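DegQ (Legionella fallonii, PDB 3PV5) probably cuts proteins as an HtrA-family serine protease with a trypsin fold and PDZ domains, self-assembling into large 12-mers that enclose the proteolytic sites. Local coordinates at residues 23-28 with 208-213; 78-83 with 202-207; 153-158 with 170-175; 176-181 with 193-198; 219-224 with 235-240. All coordinates share one frame; numbering follows the deposited sequence.

Contact 1: 23-28 with 208-213; sequences PVLKNI and ALVNAK
Val24 holds CG1 opposite its own carbonyl carbon (chi1 -48°), and Ile28 sets CG1 between its backbone N and carbonyl carbon (chi1 79°); with Leu25 between them, these residues turn one flank of helix 22-28 to the strand end and turn at 208-213. The receiving residue is Val210, whose CB faces the helix and whose two methyls divide the work. Its CG2 meets Leu25 CD2 at 4.4 Å, while its CG1 meets Ile28 CD1, also at 4.4 Å. One turn back along the helix, Val24 rides over the turn that follows the strand. There its CG1 lies 4.1 Å from Ala212 O and 4.2 Å from Lys213 O, so a methyl rests against two backbone carbonyls. The turn is partly tied by Asn211, whose OD1 accepts a weak, bent bond from Lys213 N at 2.9 Å and also a hydrogen bond from Glu215 N.

Leu25 and Val210 also share Val155 of strand 153-157, and Ile28 and Val210 share Leu140, so the helix lies across the outside of the second barrel. At the subunit boundaries Leu25 packs on Gly151 of one neighbouring subunit, while Ala212 and Lys213 pack on Met18 of another.

No hydrogen bond or salt bridge crosses between 23-28 and 208-213. They meet through aliphatic groups set against one another and, at Val24, against two backbone carbonyls, at full van der Waals distance or a little beyond, burying a modest 163 Å², which implies that hydrophobic cover rather than directional bonding seats the helix on this strand.

Contact 2: 78-83 with 202-207; sequences IGSGVI and GGNSGG
Ser80 N, on strand 74-85, donates to Ser205 O at 3.0 Å, nearly along the C=O axis, and so ties the strand to the loop 202-207 by one main-chain bond. Next to it the backbones close in further: Gly206 sends its CA to within 3.2 Å of Ser80 O in a CA-H...O contact, and Gly81 CA approaches Gly206 O at 3.3 Å. At Gly206 this closeness depends on having no side chain, since a CB would run into Ser80 O.

Ser80 keeps OG beside its backbone N (chi1 -69°), aimed at Asn204. Asn204 ND2 donates to that OG at 3.0 Å in a fairly straight bond, the oxygen only 15° out of the amide plane, and has a second acceptor in Asn159 O. The other end of the amide reaches back into its own loop, where Asn204 OD1 takes a weak bond from Gly207 N at 2.9 Å. Two acceptors on ND2 and the weak bond to OD1 together favour this orientation of the amide, next to Ser205. Val82 lays CG2 over the far end of the loop, 3.6 Å from Gly206 O.

Ser205 points its own OG at His96 NE2, to which it is hydrogen-bonded. With Asp126 probably completing a Ser-His-Asp triad, Ser205 is probably the nucleophile, and Asn-Ser-Gly-Gly at 204-207 is the serine loop of a trypsin-like protease, here pressed against a strand of the first barrel at the seam between the two barrels.

Contact 3: 153-158 with 170-175; sequences FVVAIG and QSATFG
Phe153 can be followed outward over the chain it pairs with. Its CB lies 3.7 Å from Gly175 O and close to one corner of the Phe174 ring. CD2 meets both, Phe174 CZ at 3.4 Å and, in another direction, Gly175 O, which sits near the plane of the Phe153 ring at its edge. CE2 still meets Phe174 CZ, at 3.9 Å, before the ring runs on past it. The two phenyl planes are only 16° from parallel, but with centroids 5.4 Å apart they are slid so far that they barely overlap.

Behind the rings runs a regular antiparallel ladder. Val154 N and Gly175 O bond at 2.8 Å, answered by Gly175 N to Val154 O; Ala156 and Thr173 exchange a second pair, and Gly158 N closes the row on Ser171 O at 2.8 Å in an almost straight bond. On the face of Val154, Ala156 CB presses on Thr173 CG2 at 3.6 Å. On the reverse face Val155 spreads its methyls, CG1 to Ala172 CB at 4.0 Å and CG2 to the edge of the Phe174 ring.

This strand pair also meets other subunits: Thr173 OG1 bonds to Asp197 OD2 of a neighbouring subunit, and the phenylalanines make edge-to-face pairs across the subunit boundaries. Within the chain, strand 153-157 lies between 172-179 and 208-211 in the second barrel, with Leu25 of helix 22-28 covering Val155, Ile157 and Ala172, while Val154 on the other face packs against Leu209.

Contact 4: 176-181 with 193-198; sequences IVSALK and FIQTDA
A classic beta bulge joins strand 172-179 to strand 194-196: Ser178 and Ala179 together face the single residue Gln195. Both amides converge on Gln195 O, Ser178 N at 2.8 Å and Ala179 N at a longer 3.3 Å, and they arrive from the same face of the carbonyl plane, the second standing 54° above it. The return bond runs from Gln195 N to Ala179 O at 2.9 Å. Gln195 stretches its side chain away from its backbone N (chi1 164°) in an extended run along Ala179, bringing NE2 and CD within 4.2 Å of Ala179 CB and NE2 near Ser178 CB.

In the second barrel of this trypsin-like fold, strand 172-179 lies between 153-157 and 194-196, and at the bulge the two short strand segments run at 120° to one another. Before the bulge, Val177 and Thr196 form a non-hydrogen-bonded pair whose side chains diverge, though both touch Val154.

Beyond the strand end Asp197 takes over the pairing. Its OD1 accepts Ile176 N at 2.9 Å on the syn side, while Asp197 N donates to Ile176 O at 3.2 Å, so one residue grips both polar atoms of the other's main chain. Thr196 OG1 accepts from Ala198 N at 3.1 Å, an ST turn. The second carboxylate oxygen, Asp197 OD2, is taken up by Thr173 and Phe174 N of a neighbouring subunit. At the opposite end, Lys181 CA makes a CA-H...O contact of 3.4 Å with Phe193 O.

Contact 5: 219-224 with 235-240; sequences INTAIL and FAIPIN
Ile237 N donates to Ile219 O at 2.7 Å, the shortest direct bond between the two chains here and almost straight. Its reciprocal, Ile219 N to Ile237 O at 2.8 Å, lies in the plane of the accepting carbonyl. At Thr221 N the bond to Phe235 O is 2.9 Å, while a water bridges Thr221 O and Phe235 N, donating to the first and accepting from the second, at 2.7 Å from each.

Thr221 turns OG1 away from its backbone N (chi1 176°), and this lays CG2 between its two neighbours across the sheet, 3.9 Å from Ile237 CG1 and 4.1 Å from Phe235 CB. The Phe235 ring has Thr221 O near its plane at one edge; over one face stands Ile223 CD1, 4.2 Å above the plane and offset toward the rim, the two side chains crossing at about a right angle. At the far end Ile219 CG1 touches Ile239 CD1, just past Pro238, the N-cap residue of helix 239-252.

Thr221 also packs on Phe193, and Ala222 N makes a weak bond with Ser205 OG. Antiparallel pairing of the last two strands, with the second running straight into a helix, is how the second barrel of a trypsin-like domain finishes; as in relatives, the end of strand 216-221 beside Ser205 probably lines the substrate cleft.

How the contacts relate
Contacts 1, 3, 4 and 5 all reach the second barrel, whose strand order joins them. Contacts 1 and 3 have centres about 8 Å apart and are stitched by Ala208 O to Ile157 N at 2.8 Å, while 3 and 4 share strand 172-179. Contacts 4 and 5, with centres about 9 Å apart, join through Ile194 N and Ala236 O at 2.8 Å. Contact 2 ties this barrel to the first. It carries Ser205, the probable nucleophile, and reaches contact 5 through Gly207 O and Asn220 N at 2.8 Å, placing 219-224 beside the probable active site. Contacts 1, 3 and 4 also touch neighbouring subunits; contacts 2 and 5 do not.

Contact 1: 23-28 with 208-213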
# COMPACT_ATOMS: atom_id res chain seq x y z
N PRO A 23 -16.28 -43.53 -36.67
CA PRO A 23 -17.29 -43.63 -37.69
C PRO A 23 -18.54 -42.86 -37.32
O PRO A 23 -19.01 -42.08 -38.10
CB PRO A 23 -17.53 -45.15 -37.78
CG PRO A 23 -16.29 -45.74 -37.40
CD PRO A 23 -15.79 -44.86 -36.28
N VAL A 24 -19.06 -43.02 -36.11
CA VAL A 24 -20.27 -42.31 -35.80
C VAL A 24 -20.09 -40.79 -35.81
O VAL A 24 -20.99 -40.05 -36.25
CB VAL A 24 -20.87 -42.75 -34.49
CG1 VAL A 24 -20.93 -44.27 -34.41
CG2 VAL A 24 -20.08 -42.21 -33.35
N LEU A 25 -18.93 -40.31 -35.36
CA LEU A 25 -18.73 -38.86 -35.28
C LEU A 25 -18.59 -38.20 -36.66
O LEU A 25 -19.01 -37.06 -36.88
CB LEU A 25 -17.52 -38.51 -34.40
CG LEU A 25 -17.57 -38.91 -32.90
CD1 LEU A 25 -16.39 -38.30 -32.08
CD2 LEU A 25 -18.95 -38.53 -32.29
N LYS A 26 -18.01 -38.92 -37.60
CA LYS A 26 -17.79 -38.33 -38.90
C LYS A 26 -19.13 -37.99 -39.56
O LYS A 26 -19.30 -36.95 -40.16
CB LYS A 26 -17.00 -39.32 -39.74
CG LYS A 26 -16.41 -38.71 -40.99
CD LYS A 26 -16.35 -39.77 -42.11
CE LYS A 26 -15.54 -41.02 -41.65
NZ LYS A 26 -14.42 -41.37 -42.59
N ASN A 27 -20.09 -38.89 -39.41
CA ASN A 27 -21.46 -38.67 -39.85
C ASN A 27 -22.23 -37.56 -39.16
O ASN A 27 -23.08 -36.94 -39.79
CB ASN A 27 -22.28 -39.97 -39.68
CG ASN A 27 -21.81 -41.08 -40.59
OD1 ASN A 27 -22.06 -42.25 -40.31
ND2 ASN A 27 -21.13 -40.72 -41.72
N ILE A 28 -22.00 -37.33 -37.88
CA ILE A 28 -22.82 -36.34 -37.19
C ILE A 28 -22.18 -34.97 -37.03
O ILE A 28 -22.86 -33.99 -36.86
CB ILE A 28 -23.39 -36.88 -35.88
CG1 ILE A 28 -22.34 -36.83 -34.78
CG2 ILE A 28 -23.90 -38.29 -36.09
CD1 ILE A 28 -22.42 -38.02 -33.92
N ALA A 208 -23.46 -30.38 -28.95
CA ALA A 208 -24.13 -31.61 -28.83
C ALA A 208 -23.49 -32.57 -27.81
O ALA A 208 -22.22 -32.76 -27.82
CB ALA A 208 -24.06 -32.30 -30.16
N LEU A 209 -24.37 -33.26 -27.04
CA LEU A 209 -24.00 -34.42 -26.32
C LEU A 209 -24.66 -35.58 -27.03
O LEU A 209 -25.89 -35.62 -27.19
CB LEU A 209 -24.50 -34.37 -24.87
CG LEU A 209 -23.70 -34.96 -23.64
CD1 LEU A 209 -24.54 -35.74 -22.61
CD2 LEU A 209 -22.44 -35.70 -23.95
N VAL A 210 -23.86 -36.56 -27.39
CA VAL A 210 -24.39 -37.70 -28.08
C VAL A 210 -24.02 -38.98 -27.37
O VAL A 210 -23.06 -39.01 -26.62
CB VAL A 210 -23.79 -37.71 -29.48
CG1 VAL A 210 -24.15 -36.40 -30.24
CG2 VAL A 210 -22.26 -37.83 -29.41
N ASN A 211 -24.79 -40.04 -27.59
CA ASN A 211 -24.47 -41.34 -27.02
C ASN A 211 -23.62 -42.12 -27.96
O ASN A 211 -23.36 -41.67 -29.04
CB ASN A 211 -25.74 -42.15 -26.70
CG ASN A 211 -26.62 -42.44 -27.94
OD1 ASN A 211 -26.15 -42.44 -29.12
ND2 ASN A 211 -27.92 -42.69 -27.67
N ALA A 212 -23.29 -43.34 -27.56
CA ALA A 212 -22.40 -44.22 -28.30
C ALA A 212 -22.90 -44.50 -29.66
O ALA A 212 -22.13 -44.81 -30.52
CB ALA A 212 -22.18 -45.56 -27.53
N LYS A 213 -24.20 -44.40 -29.89
CA LYS A 213 -24.73 -44.64 -31.24
C LYS A 213 -24.68 -43.39 -32.11
O LYS A 213 -24.90 -43.48 -33.30
CB LYS A 213 -26.17 -45.14 -31.20
CG LYS A 213 -26.30 -46.57 -30.73
CD LYS A 213 -27.59 -46.75 -29.91
CE LYS A 213 -28.68 -47.54 -30.64
NZ LYS A 213 -29.03 -48.85 -29.95

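Contact 2: 78-83 with 202-207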
# COMPACT_ATOMS: atom_id res chain seq x y z
N ILE A 78 -18.66 -16.44 -28.66
CA ILE A 78 -18.82 -17.53 -29.57
C ILE A 78 -19.14 -18.77 -28.78
O ILE A 78 -18.64 -18.97 -27.69
CB ILE A 78 -17.58 -17.64 -30.61
CG1 ILE A 78 -16.72 -18.89 -30.42
CG2 ILE A 78 -16.74 -16.35 -30.65
CD1 ILE A 78 -17.22 -20.09 -31.22
N GLY A 79 -20.02 -19.59 -29.35
CA GLY A 79 -20.35 -20.87 -28.82
C GLY A 79 -20.72 -21.77 -29.97
O GLY A 79 -20.33 -21.54 -31.08
N SER A 80 -21.45 -22.82 -29.68
CA SER A 80 -21.75 -23.82 -30.65
C SER A 80 -23.26 -23.90 -30.74
O SER A 80 -23.97 -23.21 -29.94
CB SER A 80 -21.22 -25.17 -30.20
OG SER A 80 -19.83 -25.17 -30.21
N GLY A 81 -23.72 -24.73 -31.67
CA GLY A 81 -25.16 -24.91 -31.96
C GLY A 81 -25.34 -26.25 -32.60
O GLY A 81 -24.38 -26.83 -33.09
N VAL A 82 -26.54 -26.79 -32.58
CA VAL A 82 -26.82 -28.08 -33.22
C VAL A 82 -28.01 -27.95 -34.17
O VAL A 82 -29.01 -27.31 -33.87
CB VAL A 82 -27.24 -29.15 -32.20
CG1 VAL A 82 -27.46 -30.51 -32.87
CG2 VAL A 82 -26.22 -29.25 -31.06
N ILE A 83 -27.91 -28.58 -35.32
CA ILE A 83 -28.94 -28.49 -36.29
C ILE A 83 -29.85 -29.60 -35.98
O ILE A 83 -29.48 -30.77 -36.19
CB ILE A 83 -28.45 -28.67 -37.75
CG1 ILE A 83 -27.71 -27.45 -38.21
CG2 ILE A 83 -29.66 -29.02 -38.68
CD1 ILE A 83 -26.61 -27.78 -39.29
N GLY A 202 -13.00 -26.32 -19.69
CA GLY A 202 -14.08 -25.76 -18.88
C GLY A 202 -15.43 -25.94 -19.51
O GLY A 202 -16.43 -25.41 -19.01
N GLY A 203 -15.47 -26.68 -20.62
CA GLY A 203 -16.72 -27.18 -21.18
C GLY A 203 -17.22 -26.42 -22.40
O GLY A 203 -16.80 -25.33 -22.68
N ASN A 204 -18.18 -27.01 -23.09
CA ASN A 204 -18.84 -26.34 -24.20
C ASN A 204 -20.33 -25.93 -23.93
O ASN A 204 -21.11 -26.69 -23.27
CB ASN A 204 -18.78 -27.25 -25.40
CG ASN A 204 -19.58 -26.70 -26.61
OD1 ASN A 204 -20.71 -27.12 -26.85
ND2 ASN A 204 -18.95 -25.82 -27.39
N SER A 205 -20.70 -24.80 -24.53
CA SER A 205 -22.07 -24.29 -24.60
C SER A 205 -22.68 -24.36 -26.01
O SER A 205 -22.18 -23.72 -26.94
CB SER A 205 -22.04 -22.82 -24.28
OG SER A 205 -21.58 -22.51 -22.98
N GLY A 206 -23.77 -25.09 -26.18
CA GLY A 206 -24.59 -24.95 -27.37
C GLY A 206 -24.44 -26.15 -28.21
O GLY A 206 -25.31 -26.45 -29.05
N GLY A 207 -23.33 -26.87 -27.96
CA GLY A 207 -22.99 -28.08 -28.67
C GLY A 207 -23.79 -29.29 -28.30
O GLY A 207 -24.67 -29.24 -27.47

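Contact 3: 153-158 with 170-175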
# COMPACT_ATOMS: atom_id res chain seq x y z
N PHE A 153 -21.45 -44.44 -22.19
CA PHE A 153 -20.45 -43.64 -22.84
C PHE A 153 -21.08 -42.58 -23.70
O PHE A 153 -22.04 -42.87 -24.42
CB PHE A 153 -19.57 -44.53 -23.71
CG PHE A 153 -18.77 -45.49 -22.92
CD1 PHE A 153 -19.00 -46.85 -23.02
CD2 PHE A 153 -17.78 -45.03 -22.08
CE1 PHE A 153 -18.23 -47.78 -22.23
CE2 PHE A 153 -16.99 -45.93 -21.31
CZ PHE A 153 -17.21 -47.30 -21.38
N VAL A 154 -20.50 -41.38 -23.65
CA VAL A 154 -20.95 -40.23 -24.38
C VAL A 154 -19.81 -39.47 -25.06
O VAL A 154 -18.67 -39.59 -24.68
CB VAL A 154 -21.60 -39.22 -23.41
CG1 VAL A 154 -22.87 -39.84 -22.79
CG2 VAL A 154 -20.62 -38.85 -22.28
N VAL A 155 -20.14 -38.60 -26.02
CA VAL A 155 -19.16 -37.69 -26.59
C VAL A 155 -19.81 -36.37 -26.59
O VAL A 155 -20.97 -36.30 -26.98
CB VAL A 155 -18.75 -38.10 -28.06
CG1 VAL A 155 -17.85 -37.00 -28.73
CG2 VAL A 155 -18.07 -39.46 -28.05
N ALA A 156 -19.09 -35.34 -26.09
CA ALA A 156 -19.48 -33.96 -26.17
C ALA A 156 -18.73 -33.29 -27.30
O ALA A 156 -17.50 -33.29 -27.32
CB ALA A 156 -19.21 -33.15 -24.78
N ILE A 157 -19.48 -32.67 -28.23
CA ILE A 157 -18.92 -32.05 -29.44
C ILE A 157 -19.23 -30.61 -29.39
O ILE A 157 -20.44 -30.20 -29.37
CB ILE A 157 -19.51 -32.61 -30.71
CG1 ILE A 157 -19.22 -34.09 -30.85
CG2 ILE A 157 -18.94 -31.90 -31.99
CD1 ILE A 157 -20.36 -34.90 -31.44
N GLY A 158 -18.16 -29.83 -29.36
CA GLY A 158 -18.28 -28.40 -29.22
C GLY A 158 -17.01 -27.77 -28.71
O GLY A 158 -16.47 -28.24 -27.75
N GLN A 170 -15.11 -28.78 -34.89
CA GLN A 170 -15.65 -28.74 -33.55
C GLN A 170 -14.95 -29.80 -32.71
O GLN A 170 -14.93 -30.96 -33.09
CB GLN A 170 -17.15 -28.96 -33.61
CG GLN A 170 -17.87 -27.99 -32.74
CD GLN A 170 -18.01 -26.71 -33.42
OE1 GLN A 170 -18.24 -26.72 -34.62
NE2 GLN A 170 -17.83 -25.60 -32.73
N SER A 171 -14.35 -29.40 -31.59
CA SER A 171 -13.65 -30.37 -30.74
C SER A 171 -14.58 -31.42 -30.19
O SER A 171 -15.71 -31.11 -29.76
CB SER A 171 -12.96 -29.72 -29.56
OG SER A 171 -11.93 -28.83 -29.99
N ALA A 172 -14.11 -32.67 -30.17
CA ALA A 172 -14.82 -33.77 -29.53
C ALA A 172 -14.10 -34.28 -28.24
O ALA A 172 -12.89 -34.35 -28.17
CB ALA A 172 -14.97 -34.87 -30.51
N THR A 173 -14.88 -34.64 -27.21
CA THR A 173 -14.33 -35.21 -25.99
C THR A 173 -15.18 -36.34 -25.46
O THR A 173 -16.39 -36.26 -25.55
CB THR A 173 -14.24 -34.17 -24.89
OG1 THR A 173 -13.56 -34.80 -23.82
CG2 THR A 173 -15.64 -33.66 -24.39
N PHE A 174 -14.53 -37.36 -24.89
CA PHE A 174 -15.18 -38.67 -24.60
C PHE A 174 -15.23 -39.00 -23.09
O PHE A 174 -14.33 -38.63 -22.29
CB PHE A 174 -14.47 -39.79 -25.36
CG PHE A 174 -14.82 -41.22 -24.94
CD1 PHE A 174 -15.76 -41.95 -25.64
CD2 PHE A 174 -14.16 -41.85 -23.89
CE1 PHE A 174 -16.06 -43.31 -25.32
CE2 PHE A 174 -14.45 -43.20 -23.55
CZ PHE A 174 -15.43 -43.91 -24.26
N GLY A 175 -16.34 -39.64 -22.69
CA GLY A 175 -16.49 -40.08 -21.30
C GLY A 175 -17.74 -40.86 -20.99
O GLY A 175 -18.35 -41.51 -21.87

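Contact 4: 176-181 with 193-198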
# COMPACT_ATOMS: atom_id res chain seq x y z
N ILE A 176 -18.16 -40.80 -19.73
CA ILE A 176 -19.43 -41.43 -19.36
C ILE A 176 -20.34 -40.42 -18.74
O ILE A 176 -19.92 -39.35 -18.29
CB ILE A 176 -19.19 -42.55 -18.41
CG1 ILE A 176 -18.90 -41.98 -17.01
CG2 ILE A 176 -18.09 -43.41 -18.96
CD1 ILE A 176 -18.66 -42.96 -15.97
N VAL A 177 -21.63 -40.72 -18.73
CA VAL A 177 -22.58 -39.98 -17.86
C VAL A 177 -22.19 -40.22 -16.39
O VAL A 177 -22.12 -41.35 -16.01
CB VAL A 177 -24.03 -40.57 -18.09
CG1 VAL A 177 -25.09 -39.89 -17.15
CG2 VAL A 177 -24.43 -40.44 -19.57
N SER A 178 -21.93 -39.19 -15.58
CA SER A 178 -21.53 -39.36 -14.17
C SER A 178 -22.69 -39.30 -13.19
O SER A 178 -22.54 -39.84 -12.10
CB SER A 178 -20.61 -38.25 -13.57
OG SER A 178 -19.80 -37.63 -14.49
N ALA A 179 -23.69 -38.48 -13.49
CA ALA A 179 -24.90 -38.35 -12.66
C ALA A 179 -26.08 -37.78 -13.48
O ALA A 179 -25.90 -36.88 -14.29
CB ALA A 179 -24.66 -37.45 -11.43
N LEU A 180 -27.27 -38.30 -13.23
CA LEU A 180 -28.47 -37.84 -13.89
C LEU A 180 -29.02 -36.59 -13.27
O LEU A 180 -28.78 -36.30 -12.12
CB LEU A 180 -29.53 -38.92 -13.87
CG LEU A 180 -29.14 -40.22 -14.57
CD1 LEU A 180 -30.34 -41.18 -14.46
CD2 LEU A 180 -28.73 -40.04 -16.00
N LYS A 181 -29.76 -35.85 -14.08
CA LYS A 181 -30.33 -34.56 -13.69
C LYS A 181 -31.19 -34.77 -12.44
O LYS A 181 -31.84 -35.83 -12.29
CB LYS A 181 -31.16 -33.94 -14.85
CG LYS A 181 -32.19 -32.84 -14.43
CD LYS A 181 -32.57 -31.98 -15.61
CE LYS A 181 -33.54 -30.85 -15.23
NZ LYS A 181 -34.07 -30.19 -16.47
N PHE A 193 -28.75 -30.28 -14.41
CA PHE A 193 -28.40 -30.90 -15.73
C PHE A 193 -27.90 -32.34 -15.77
O PHE A 193 -27.54 -32.89 -14.74
CB PHE A 193 -27.32 -30.09 -16.33
CG PHE A 193 -27.47 -28.61 -16.15
CD1 PHE A 193 -28.19 -27.86 -17.06
CD2 PHE A 193 -26.77 -27.95 -15.14
CE1 PHE A 193 -28.26 -26.47 -16.93
CE2 PHE A 193 -26.85 -26.54 -14.96
CZ PHE A 193 -27.58 -25.79 -15.87
N ILE A 194 -27.87 -32.98 -16.94
CA ILE A 194 -27.13 -34.25 -17.08
C ILE A 194 -25.64 -33.92 -16.81
O ILE A 194 -25.14 -32.86 -17.17
CB ILE A 194 -27.16 -34.78 -18.43
CG1 ILE A 194 -28.57 -35.17 -18.89
CG2 ILE A 194 -26.21 -35.97 -18.58
CD1 ILE A 194 -28.57 -35.41 -20.46
N GLN A 195 -24.95 -34.79 -16.11
CA GLN A 195 -23.60 -34.50 -15.77
C GLN A 195 -22.77 -35.66 -16.27
O GLN A 195 -23.21 -36.80 -16.29
CB GLN A 195 -23.53 -34.26 -14.27
CG GLN A 195 -22.14 -34.30 -13.63
CD GLN A 195 -22.14 -34.18 -12.03
OE1 GLN A 195 -22.88 -33.34 -11.44
NE2 GLN A 195 -21.28 -35.01 -11.37
N THR A 196 -21.56 -35.32 -16.70
CA THR A 196 -20.68 -36.15 -17.47
C THR A 196 -19.25 -35.95 -16.95
O THR A 196 -18.99 -34.90 -16.38
CB THR A 196 -20.62 -35.49 -18.91
OG1 THR A 196 -20.04 -36.33 -19.88
CG2 THR A 196 -19.64 -34.47 -18.90
N ASP A 197 -18.29 -36.83 -17.30
CA ASP A 197 -16.84 -36.47 -17.24
C ASP A 197 -16.18 -36.23 -18.63
O ASP A 197 -15.00 -36.41 -18.81
CB ASP A 197 -15.98 -37.48 -16.46
CG ASP A 197 -15.95 -38.80 -17.10
OD1 ASP A 197 -16.48 -38.99 -18.24
OD2 ASP A 197 -15.46 -39.69 -16.41
N ALA A 198 -16.99 -35.81 -19.59
CA ALA A 198 -16.56 -35.42 -20.94
C ALA A 198 -16.48 -33.92 -21.04
O ALA A 198 -17.38 -33.24 -21.53
CB ALA A 198 -17.57 -35.97 -21.95

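Contact 5: 219-224 with 235-240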
# COMPACT_ATOMS: atom_id res chain seq x y z
N ILE A 219 -27.84 -31.09 -24.94
CA ILE A 219 -27.25 -29.92 -25.47
C ILE A 219 -26.36 -29.33 -24.43
O ILE A 219 -26.84 -29.11 -23.33
CB ILE A 219 -28.38 -28.86 -25.81
CG1 ILE A 219 -29.16 -29.34 -27.05
CG2 ILE A 219 -27.79 -27.51 -26.03
CD1 ILE A 219 -28.32 -29.45 -28.33
N ASN A 220 -25.09 -29.05 -24.75
CA ASN A 220 -24.08 -28.88 -23.73
C ASN A 220 -24.24 -27.55 -23.07
O ASN A 220 -24.60 -26.58 -23.73
CB ASN A 220 -22.62 -28.93 -24.29
CG ASN A 220 -22.31 -30.16 -25.12
OD1 ASN A 220 -21.66 -30.07 -26.19
ND2 ASN A 220 -22.66 -31.29 -24.62
N THR A 221 -23.79 -27.41 -21.83
CA THR A 221 -23.74 -26.04 -21.33
C THR A 221 -22.58 -25.82 -20.40
O THR A 221 -22.20 -26.73 -19.75
CB THR A 221 -25.12 -25.59 -20.69
OG1 THR A 221 -24.95 -24.28 -20.14
CG2 THR A 221 -25.56 -26.52 -19.59
N ALA A 222 -22.01 -24.62 -20.32
CA ALA A 222 -20.78 -24.39 -19.51
C ALA A 222 -20.87 -23.45 -18.32
O ALA A 222 -20.53 -22.29 -18.47
CB ALA A 222 -19.61 -23.88 -20.44
N ILE A 223 -21.19 -23.94 -17.12
CA ILE A 223 -21.25 -23.02 -15.91
C ILE A 223 -19.86 -22.89 -15.22
O ILE A 223 -19.05 -23.81 -15.28
CB ILE A 223 -22.39 -23.43 -14.93
CG1 ILE A 223 -21.93 -24.43 -13.87
CG2 ILE A 223 -23.61 -23.98 -15.73
CD1 ILE A 223 -23.07 -25.21 -13.21
N LEU A 224 -19.57 -21.74 -14.60
CA LEU A 224 -18.20 -21.43 -14.10
C LEU A 224 -17.92 -21.97 -12.67
O LEU A 224 -17.55 -23.14 -12.49
CB LEU A 224 -17.92 -19.90 -14.17
CG LEU A 224 -17.45 -19.29 -15.53
CD1 LEU A 224 -18.53 -19.32 -16.65
CD2 LEU A 224 -16.94 -17.83 -15.33
N PHE A 235 -21.59 -30.63 -18.52
CA PHE A 235 -23.05 -30.54 -18.28
C PHE A 235 -23.87 -30.54 -19.53
O PHE A 235 -23.46 -29.93 -20.51
CB PHE A 235 -23.33 -29.25 -17.53
CG PHE A 235 -22.61 -29.16 -16.23
CD1 PHE A 235 -23.03 -29.91 -15.14
CD2 PHE A 235 -21.47 -28.36 -16.10
CE1 PHE A 235 -22.32 -29.89 -13.92
CE2 PHE A 235 -20.77 -28.30 -14.87
CZ PHE A 235 -21.23 -29.09 -13.79
N ALA A 236 -25.06 -31.12 -19.49
CA ALA A 236 -25.93 -31.11 -20.66
C ALA A 236 -27.42 -30.94 -20.31
O ALA A 236 -27.91 -31.42 -19.29
CB ALA A 236 -25.74 -32.31 -21.46
N ILE A 237 -28.10 -30.16 -21.15
CA ILE A 237 -29.52 -29.96 -21.01
C ILE A 237 -30.13 -31.10 -21.79
O ILE A 237 -29.80 -31.29 -22.92
CB ILE A 237 -29.91 -28.64 -21.52
CG1 ILE A 237 -29.18 -27.56 -20.78
CG2 ILE A 237 -31.47 -28.41 -21.33
CD1 ILE A 237 -29.26 -26.23 -21.50
N PRO A 238 -30.95 -31.93 -21.13
CA PRO A 238 -31.42 -33.18 -21.78
C PRO A 238 -32.33 -32.96 -22.98
O PRO A 238 -33.09 -32.03 -23.02
CB PRO A 238 -32.18 -33.93 -20.66
CG PRO A 238 -32.44 -32.93 -19.63
CD PRO A 238 -31.40 -31.83 -19.73
N ILE A 239 -32.24 -33.83 -23.96
CA ILE A 239 -32.80 -33.52 -25.26
C ILE A 239 -34.34 -33.53 -25.23
O ILE A 239 -34.96 -32.67 -25.85
CB ILE A 239 -32.24 -34.42 -26.32
CG1 ILE A 239 -32.49 -33.81 -27.70
CG2 ILE A 239 -32.75 -35.82 -26.17
CD1 ILE A 239 -31.82 -32.39 -27.95
N ASN A 240 -34.94 -34.46 -24.46
CA ASN A 240 -36.41 -34.47 -24.30
C ASN A 240 -36.93 -33.10 -23.90
O ASN A 240 -37.86 -32.62 -24.47
CB ASN A 240 -36.85 -35.55 -23.31
CG ASN A 240 -36.63 -36.91 -23.83
OD1 ASN A 240 -37.06 -37.91 -23.24
ND2 ASN A 240 -35.95 -36.99 -24.94
O HOH W 1 -20.20 -28.49 -19.50